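Predicted protease of the collagenase family (Methanopyrus kandleri, PDB 5D88) binds zinc between the subunits of its dimer and probably acts as a peptidase, on a TIM-barrel fold. Local coordinates at residues M84-E92 with E203-T211; V115-V126 with L135-A143. All coordinates share one frame; numbering follows the deposited sequence.

Contact 1: M84-E92 with E203-T211; sequences MDFTCAGCE and ERNLFSHAT. With ZN (zinc ion), chain B; ACT (acetate ion), chain C.
C88 and H209 meet through a shared zinc ion, a compact example of a metal joining a loop to a helix. The zinc is 2.3 Å from C88 SG and 2.0 Å from H209 NE2. The sulfur reaches it because SG lies anti to the backbone N of C88 (chi1 -170°). G90 N also donates to C88 SG, over 3.4 Å, and H209 ND1, on the far side of the ring from the metal, is hydrogen-bonded to E213, which should fix the imidazole's rotation.

Hydrogen bonds fasten T87 to the helix. T87 N donates to S208 OG at 2.9 Å, nearly straight at 164°, while S208 OG itself donates to R204 O. T87 OG1 donates a hydrogen bond to N205 OD1 over 2.7 Å, the donor tilted 16° from the amide's carbonyl plane and the two side chains crossing at about a right angle. One water donates to both C88 O and S208 O, bridging the backbones.

C88 and H209 of the second subunit complete the coordination, and N205 ND2 of that subunit bonds T87 O: this is a Cys2His2 zinc site at a dimer interface.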
# COMPACT_ATOMS: atom_id res chain seq x y z
N MET A 84 0.24 16.23 0.71
CA MET A 84 0.38 15.64 -0.63
C MET A 84 0.87 14.21 -0.42
O MET A 84 1.93 13.80 -0.88
CB MET A 84 1.36 16.44 -1.50
CG MET A 84 1.29 16.05 -2.96
SD MET A 84 2.35 17.08 -3.97
CE MET A 84 3.90 16.60 -3.29
N ASP A 85 0.07 13.42 0.31
CA ASP A 85 0.55 12.15 0.84
C ASP A 85 0.01 10.95 0.08
O ASP A 85 -0.15 9.88 0.67
CB ASP A 85 0.25 12.03 2.33
CG ASP A 85 -1.22 11.94 2.66
OD1 ASP A 85 -2.08 12.22 1.82
OD2 ASP A 85 -1.52 11.59 3.81
N PHE A 86 -0.19 11.09 -1.22
CA PHE A 86 -0.54 9.94 -2.05
C PHE A 86 0.40 8.77 -1.80
O PHE A 86 1.61 8.93 -1.60
CB PHE A 86 -0.52 10.32 -3.54
CG PHE A 86 0.81 10.79 -4.06
CD1 PHE A 86 1.77 9.88 -4.46
CD2 PHE A 86 1.06 12.15 -4.18
CE1 PHE A 86 2.95 10.31 -4.97
CE2 PHE A 86 2.26 12.60 -4.70
CZ PHE A 86 3.22 11.68 -5.09
N THR A 87 -0.17 7.56 -1.83
CA THR A 87 0.60 6.34 -1.69
C THR A 87 0.89 5.67 -3.01
O THR A 87 1.61 4.65 -3.04
CB THR A 87 -0.11 5.38 -0.73
OG1 THR A 87 -1.47 5.18 -1.13
CG2 THR A 87 -0.05 5.94 0.69
N CYS A 88 0.35 6.21 -4.11
CA CYS A 88 0.58 5.69 -5.45
C CYS A 88 0.40 6.83 -6.44
O CYS A 88 -0.55 7.61 -6.32
CB CYS A 88 -0.39 4.55 -5.79
SG CYS A 88 0.07 3.70 -7.32
N ALA A 89 1.34 6.94 -7.38
CA ALA A 89 1.23 7.87 -8.50
C ALA A 89 1.19 7.13 -9.83
O ALA A 89 1.50 7.71 -10.89
CB ALA A 89 2.39 8.86 -8.46
N GLY A 90 0.80 5.86 -9.81
CA GLY A 90 0.72 5.10 -11.03
C GLY A 90 2.08 4.97 -11.65
O GLY A 90 3.07 4.76 -10.95
N CYS A 91 2.14 5.11 -12.97
CA CYS A 91 3.36 5.00 -13.75
C CYS A 91 4.09 6.32 -13.91
O CYS A 91 4.99 6.43 -14.75
CB CYS A 91 3.05 4.41 -15.13
SG CYS A 91 2.76 2.60 -15.12
N GLU A 92 3.74 7.35 -13.14
CA GLU A 92 4.37 8.65 -13.36
C GLU A 92 5.89 8.57 -13.26
O GLU A 92 6.61 9.16 -14.07
CB GLU A 92 3.82 9.68 -12.37
CG GLU A 92 3.07 10.79 -13.07
CD GLU A 92 2.17 11.59 -12.13
OE1 GLU A 92 2.60 11.89 -11.00
OE2 GLU A 92 1.03 11.92 -12.54
N GLU A 203 -7.84 1.42 -0.00
CA GLU A 203 -8.72 2.57 -0.11
C GLU A 203 -7.92 3.86 -0.24
O GLU A 203 -8.30 4.75 -1.01
CB GLU A 203 -9.65 2.61 1.09
CG GLU A 203 -10.73 3.68 0.97
CD GLU A 203 -11.74 3.61 2.09
OE1 GLU A 203 -11.40 3.13 3.19
OE2 GLU A 203 -12.88 4.06 1.87
N ARG A 204 -6.80 3.96 0.47
CA ARG A 204 -5.94 5.14 0.32
C ARG A 204 -5.27 5.18 -1.04
O ARG A 204 -5.08 6.27 -1.59
CB ARG A 204 -4.91 5.16 1.43
CG ARG A 204 -5.49 5.41 2.78
CD ARG A 204 -4.36 5.56 3.69
NE ARG A 204 -4.74 5.93 5.03
CZ ARG A 204 -4.18 5.41 6.11
NH1 ARG A 204 -3.22 4.49 6.02
NH2 ARG A 204 -4.57 5.83 7.29
N ASN A 205 -4.92 4.02 -1.61
CA ASN A 205 -4.44 4.00 -3.00
C ASN A 205 -5.51 4.57 -3.93
O ASN A 205 -5.21 5.35 -4.84
CB ASN A 205 -4.09 2.57 -3.42
CG ASN A 205 -2.73 2.08 -2.90
OD1 ASN A 205 -1.88 2.85 -2.43
ND2 ASN A 205 -2.51 0.78 -3.04
N LEU A 206 -6.76 4.16 -3.72
CA LEU A 206 -7.86 4.65 -4.55
C LEU A 206 -8.00 6.16 -4.45
O LEU A 206 -8.09 6.86 -5.46
CB LEU A 206 -9.17 3.97 -4.14
CG LEU A 206 -10.42 4.40 -4.93
CD1 LEU A 206 -10.34 3.98 -6.38
CD2 LEU A 206 -11.68 3.84 -4.23
N PHE A 207 -8.05 6.70 -3.23
CA PHE A 207 -8.21 8.15 -3.12
C PHE A 207 -6.98 8.90 -3.64
O PHE A 207 -7.11 10.03 -4.12
CB PHE A 207 -8.50 8.55 -1.67
CG PHE A 207 -9.94 8.49 -1.31
CD1 PHE A 207 -10.57 7.27 -1.14
CD2 PHE A 207 -10.68 9.65 -1.18
CE1 PHE A 207 -11.91 7.20 -0.80
CE2 PHE A 207 -12.04 9.60 -0.83
CZ PHE A 207 -12.66 8.37 -0.65
N SER A 208 -5.79 8.31 -3.54
CA SER A 208 -4.58 8.93 -4.08
C SER A 208 -4.76 9.26 -5.55
O SER A 208 -4.28 10.28 -6.03
CB SER A 208 -3.37 7.99 -3.93
OG SER A 208 -2.99 7.78 -2.57
N HIS A 209 -5.40 8.34 -6.28
CA HIS A 209 -5.65 8.53 -7.70
C HIS A 209 -6.85 9.44 -7.94
O HIS A 209 -6.81 10.31 -8.82
CB HIS A 209 -5.91 7.17 -8.35
CG HIS A 209 -4.67 6.39 -8.63
ND1 HIS A 209 -3.94 6.55 -9.78
CD2 HIS A 209 -4.06 5.41 -7.93
CE1 HIS A 209 -2.91 5.72 -9.77
NE2 HIS A 209 -2.97 5.01 -8.66
N ALA A 210 -7.91 9.26 -7.17
CA ALA A 210 -9.11 10.06 -7.38
C ALA A 210 -8.80 11.54 -7.28
O ALA A 210 -9.17 12.34 -8.15
CB ALA A 210 -10.18 9.65 -6.37
N THR A 211 -8.14 11.93 -6.19
CA THR A 211 -7.79 13.33 -5.98
C THR A 211 -6.86 13.83 -7.07
O THR A 211 -7.10 14.89 -7.65
CB THR A 211 -7.15 13.47 -4.59
OG1 THR A 211 -6.05 12.56 -4.45
CG2 THR A 211 -8.20 13.20 -3.50
ZN ZN B . -1.99 3.28 -8.18
C ACT C . -6.96 8.62 7.31
O ACT C . -6.16 8.14 8.15
OXT ACT C . -6.72 8.36 6.11
CH3 ACT C . -8.15 9.43 7.73
O HOH W 1 -1.75 9.91 -7.31

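Contact 2: V115-V126 with L135-A143; sequences VDGVVVADPYLV and LTVVVSHTA. With ACT (acetate ion), chain C.
V118 and V138 illustrate how parallel strands share their backbone bonds: V138 N donates to V118 O, and V120 N to V138 O, each over 2.9 Å. V118 N similarly uses T136 O, and the pairing is extended at its two ends by T136 N to D116 O and by S140 N to V120 O, the shortest of the five at 2.7 Å. G117 approaches T136 so closely (CA to CA 4.1 Å) that a CB would clash with the threonine's CB.

V119 and V138 point to the same face. With V119 CG1 anti to its own nitrogen (chi1 -177°), this methyl reaches S140 CB at 3.6 Å, while CG2 lies 3.9 Å from V138 CB. Shortening V119 to an alanine removes both methyls and would probably open a gap beside V138 and S140. On the other face, V126 CG1 meets V137 CG1 at 4.0 Å, bringing helix 123-132 onto the strand, and V118 CG2 touches L135 CD1.

Beyond the strand end, S140 OG accepts from T142 N at 3.2 Å, forming an ST turn, and is also hydrogen-bonded to D85. D122 caps the helix through Y124 N. H141 NE2 donates to an acetate, probably from the crystallisation liquor.

This right-handed beta-alpha-beta crossover is one step of the barrel: strand 79-83 lies beside 117-120 and strand 161-163 beside 136-139, while helix 98-113 packs against V118 and L135, and helix 148-157 against V126 and V139.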
# COMPACT_ATOMS: atom_id res chain seq x y z
N VAL A 115 4.52 27.27 1.01
CA VAL A 115 4.31 26.52 2.23
C VAL A 115 5.64 26.36 2.97
O VAL A 115 6.74 26.51 2.42
CB VAL A 115 3.65 25.16 1.98
CG1 VAL A 115 2.32 25.33 1.28
CG2 VAL A 115 4.57 24.21 1.19
N ASP A 116 5.52 26.10 4.27
CA ASP A 116 6.66 25.86 5.14
C ASP A 116 7.14 24.42 5.11
O ASP A 116 8.31 24.15 5.43
CB ASP A 116 6.30 26.24 6.57
CG ASP A 116 5.90 27.71 6.69
OD1 ASP A 116 6.77 28.57 6.49
OD2 ASP A 116 4.71 27.99 6.97
N GLY A 117 6.26 23.49 4.77
CA GLY A 117 6.61 22.08 4.73
C GLY A 117 5.60 21.32 3.91
O GLY A 117 4.56 21.85 3.48
N VAL A 118 5.90 20.04 3.71
CA VAL A 118 5.09 19.15 2.89
C VAL A 118 4.99 17.81 3.60
O VAL A 118 6.00 17.27 4.07
CB VAL A 118 5.64 18.95 1.46
CG1 VAL A 118 4.58 18.31 0.59
CG2 VAL A 118 6.09 20.26 0.85
N VAL A 119 3.77 17.29 3.69
CA VAL A 119 3.47 16.00 4.30
C VAL A 119 3.26 15.01 3.18
O VAL A 119 2.30 15.12 2.41
CB VAL A 119 2.24 16.08 5.22
CG1 VAL A 119 2.00 14.75 5.91
CG2 VAL A 119 2.38 17.23 6.25
N VAL A 120 4.16 14.03 3.06
CA VAL A 120 4.18 13.10 1.95
C VAL A 120 4.32 11.68 2.48
O VAL A 120 4.77 11.46 3.60
CB VAL A 120 5.33 13.41 0.97
CG1 VAL A 120 5.19 14.82 0.43
CG2 VAL A 120 6.70 13.23 1.63
N ALA A 121 3.98 10.72 1.64
CA ALA A 121 4.22 9.31 1.92
C ALA A 121 5.27 8.67 1.03
O ALA A 121 6.00 7.80 1.48
CB ALA A 121 2.93 8.53 1.79
N ASP A 122 5.33 9.05 -0.24
CA ASP A 122 6.14 8.35 -1.21
C ASP A 122 7.61 8.57 -0.90
O ASP A 122 8.06 9.72 -0.85
CB ASP A 122 5.75 8.87 -2.59
CG ASP A 122 6.41 8.11 -3.75
OD1 ASP A 122 7.39 7.40 -3.58
OD2 ASP A 122 5.90 8.25 -4.89
N PRO A 123 8.38 7.51 -0.66
CA PRO A 123 9.82 7.66 -0.38
C PRO A 123 10.58 8.44 -1.43
O PRO A 123 11.58 9.13 -1.13
CB PRO A 123 10.31 6.21 -0.33
CG PRO A 123 9.16 5.37 -0.15
CD PRO A 123 7.95 6.10 -0.64
N TYR A 124 10.17 8.34 -2.68
CA TYR A 124 10.88 9.08 -3.72
C TYR A 124 10.67 10.58 -3.55
O TYR A 124 11.60 11.36 -3.75
CB TYR A 124 10.40 8.58 -5.08
CG TYR A 124 11.02 9.22 -6.28
CD1 TYR A 124 12.40 9.36 -6.40
CD2 TYR A 124 10.23 9.63 -7.34
CE1 TYR A 124 12.96 9.91 -7.54
CE2 TYR A 124 10.78 10.20 -8.47
CZ TYR A 124 12.14 10.33 -8.57
OH TYR A 124 12.68 10.88 -9.70
N LEU A 125 9.45 10.99 -3.17
CA LEU A 125 9.20 12.40 -2.91
C LEU A 125 9.99 12.89 -1.71
O LEU A 125 10.45 14.04 -1.70
CB LEU A 125 7.71 12.66 -2.67
CG LEU A 125 6.95 13.12 -3.89
CD1 LEU A 125 7.05 12.06 -4.99
CD2 LEU A 125 5.54 13.40 -3.46
N VAL A 126 10.08 12.08 -0.66
CA VAL A 126 10.90 12.44 0.50
C VAL A 126 12.30 12.79 0.03
O VAL A 126 12.88 13.82 0.41
CB VAL A 126 10.94 11.29 1.52
CG1 VAL A 126 11.93 11.58 2.64
CG2 VAL A 126 9.55 11.04 2.12
N LEU A 135 12.26 22.92 2.49
CA LEU A 135 10.98 22.79 3.18
C LEU A 135 11.10 21.72 4.26
O LEU A 135 11.94 20.82 4.17
CB LEU A 135 9.88 22.39 2.18
CG LEU A 135 9.66 23.32 0.99
CD1 LEU A 135 8.73 22.72 -0.05
CD2 LEU A 135 9.11 24.61 1.49
N THR A 136 10.24 21.81 5.27
CA THR A 136 10.12 20.73 6.25
C THR A 136 9.54 19.51 5.56
O THR A 136 8.46 19.58 4.96
CB THR A 136 9.22 21.13 7.42
OG1 THR A 136 9.65 22.36 7.98
CG2 THR A 136 9.25 20.07 8.51
N VAL A 137 10.22 18.37 5.66
CA VAL A 137 9.78 17.13 5.03
C VAL A 137 9.16 16.25 6.10
O VAL A 137 9.86 15.74 6.99
CB VAL A 137 10.93 16.41 4.32
CG1 VAL A 137 10.43 15.16 3.63
CG2 VAL A 137 11.60 17.33 3.32
N VAL A 138 7.83 16.09 6.04
CA VAL A 138 7.05 15.34 7.02
C VAL A 138 6.57 14.05 6.36
O VAL A 138 5.90 14.10 5.32
CB VAL A 138 5.85 16.15 7.53
CG1 VAL A 138 5.08 15.37 8.60
CG2 VAL A 138 6.28 17.49 8.06
N VAL A 139 6.87 12.91 6.96
CA VAL A 139 6.33 11.64 6.49
C VAL A 139 4.94 11.46 7.08
O VAL A 139 4.76 11.44 8.31
CB VAL A 139 7.23 10.47 6.86
CG1 VAL A 139 6.60 9.16 6.39
CG2 VAL A 139 8.62 10.66 6.24
N SER A 140 3.96 11.32 6.21
CA SER A 140 2.57 11.14 6.60
C SER A 140 2.36 9.82 7.31
O SER A 140 3.04 8.83 7.06
CB SER A 140 1.67 11.17 5.36
OG SER A 140 0.29 11.15 5.73
N HIS A 141 1.34 9.79 8.18
CA HIS A 141 0.88 8.53 8.74
C HIS A 141 0.43 7.55 7.66
O HIS A 141 0.39 6.35 7.92
CB HIS A 141 -0.25 8.79 9.75
CG HIS A 141 -1.56 9.10 9.11
ND1 HIS A 141 -1.85 10.34 8.59
CD2 HIS A 141 -2.64 8.33 8.88
CE1 HIS A 141 -3.05 10.31 8.04
NE2 HIS A 141 -3.56 9.11 8.22
N THR A 142 0.10 8.02 6.45
CA THR A 142 -0.31 7.06 5.42
C THR A 142 0.85 6.21 4.89
O THR A 142 0.60 5.24 4.18
CB THR A 142 -0.96 7.77 4.24
OG1 THR A 142 -0.01 8.67 3.67
CG2 THR A 142 -2.23 8.52 4.71
N ALA A 143 2.09 6.55 5.24
CA ALA A 143 3.21 5.69 4.93
C ALA A 143 3.34 4.50 5.89
O ALA A 143 4.18 3.62 5.66
CB ALA A 143 4.50 6.49 4.93
C ACT C . -6.96 8.62 7.31
O ACT C . -6.16 8.14 8.15
OXT ACT C . -6.72 8.36 6.11
CH3 ACT C . -8.15 9.43 7.73

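Along the chain, strand 79-83 leads first into the loop 84-92, one half of contact 1. After helix 98-113 comes 115-126, which contact 2 joins to 135-143 across a short loop containing most of helix 123-132. Only much later does 203-211, on helix 200-213, close the 110-residue loop of contact 1, so contact 2 is nested within it. One contact thus pairs neighbouring barrel strands, whereas the other ties the loop after the third strand to helix 200-213 and to the second subunit. They meet directly: M84 N probably hydrogen-bonds V119 O, F86 packs on L125, and R204 and H141 share the acetate.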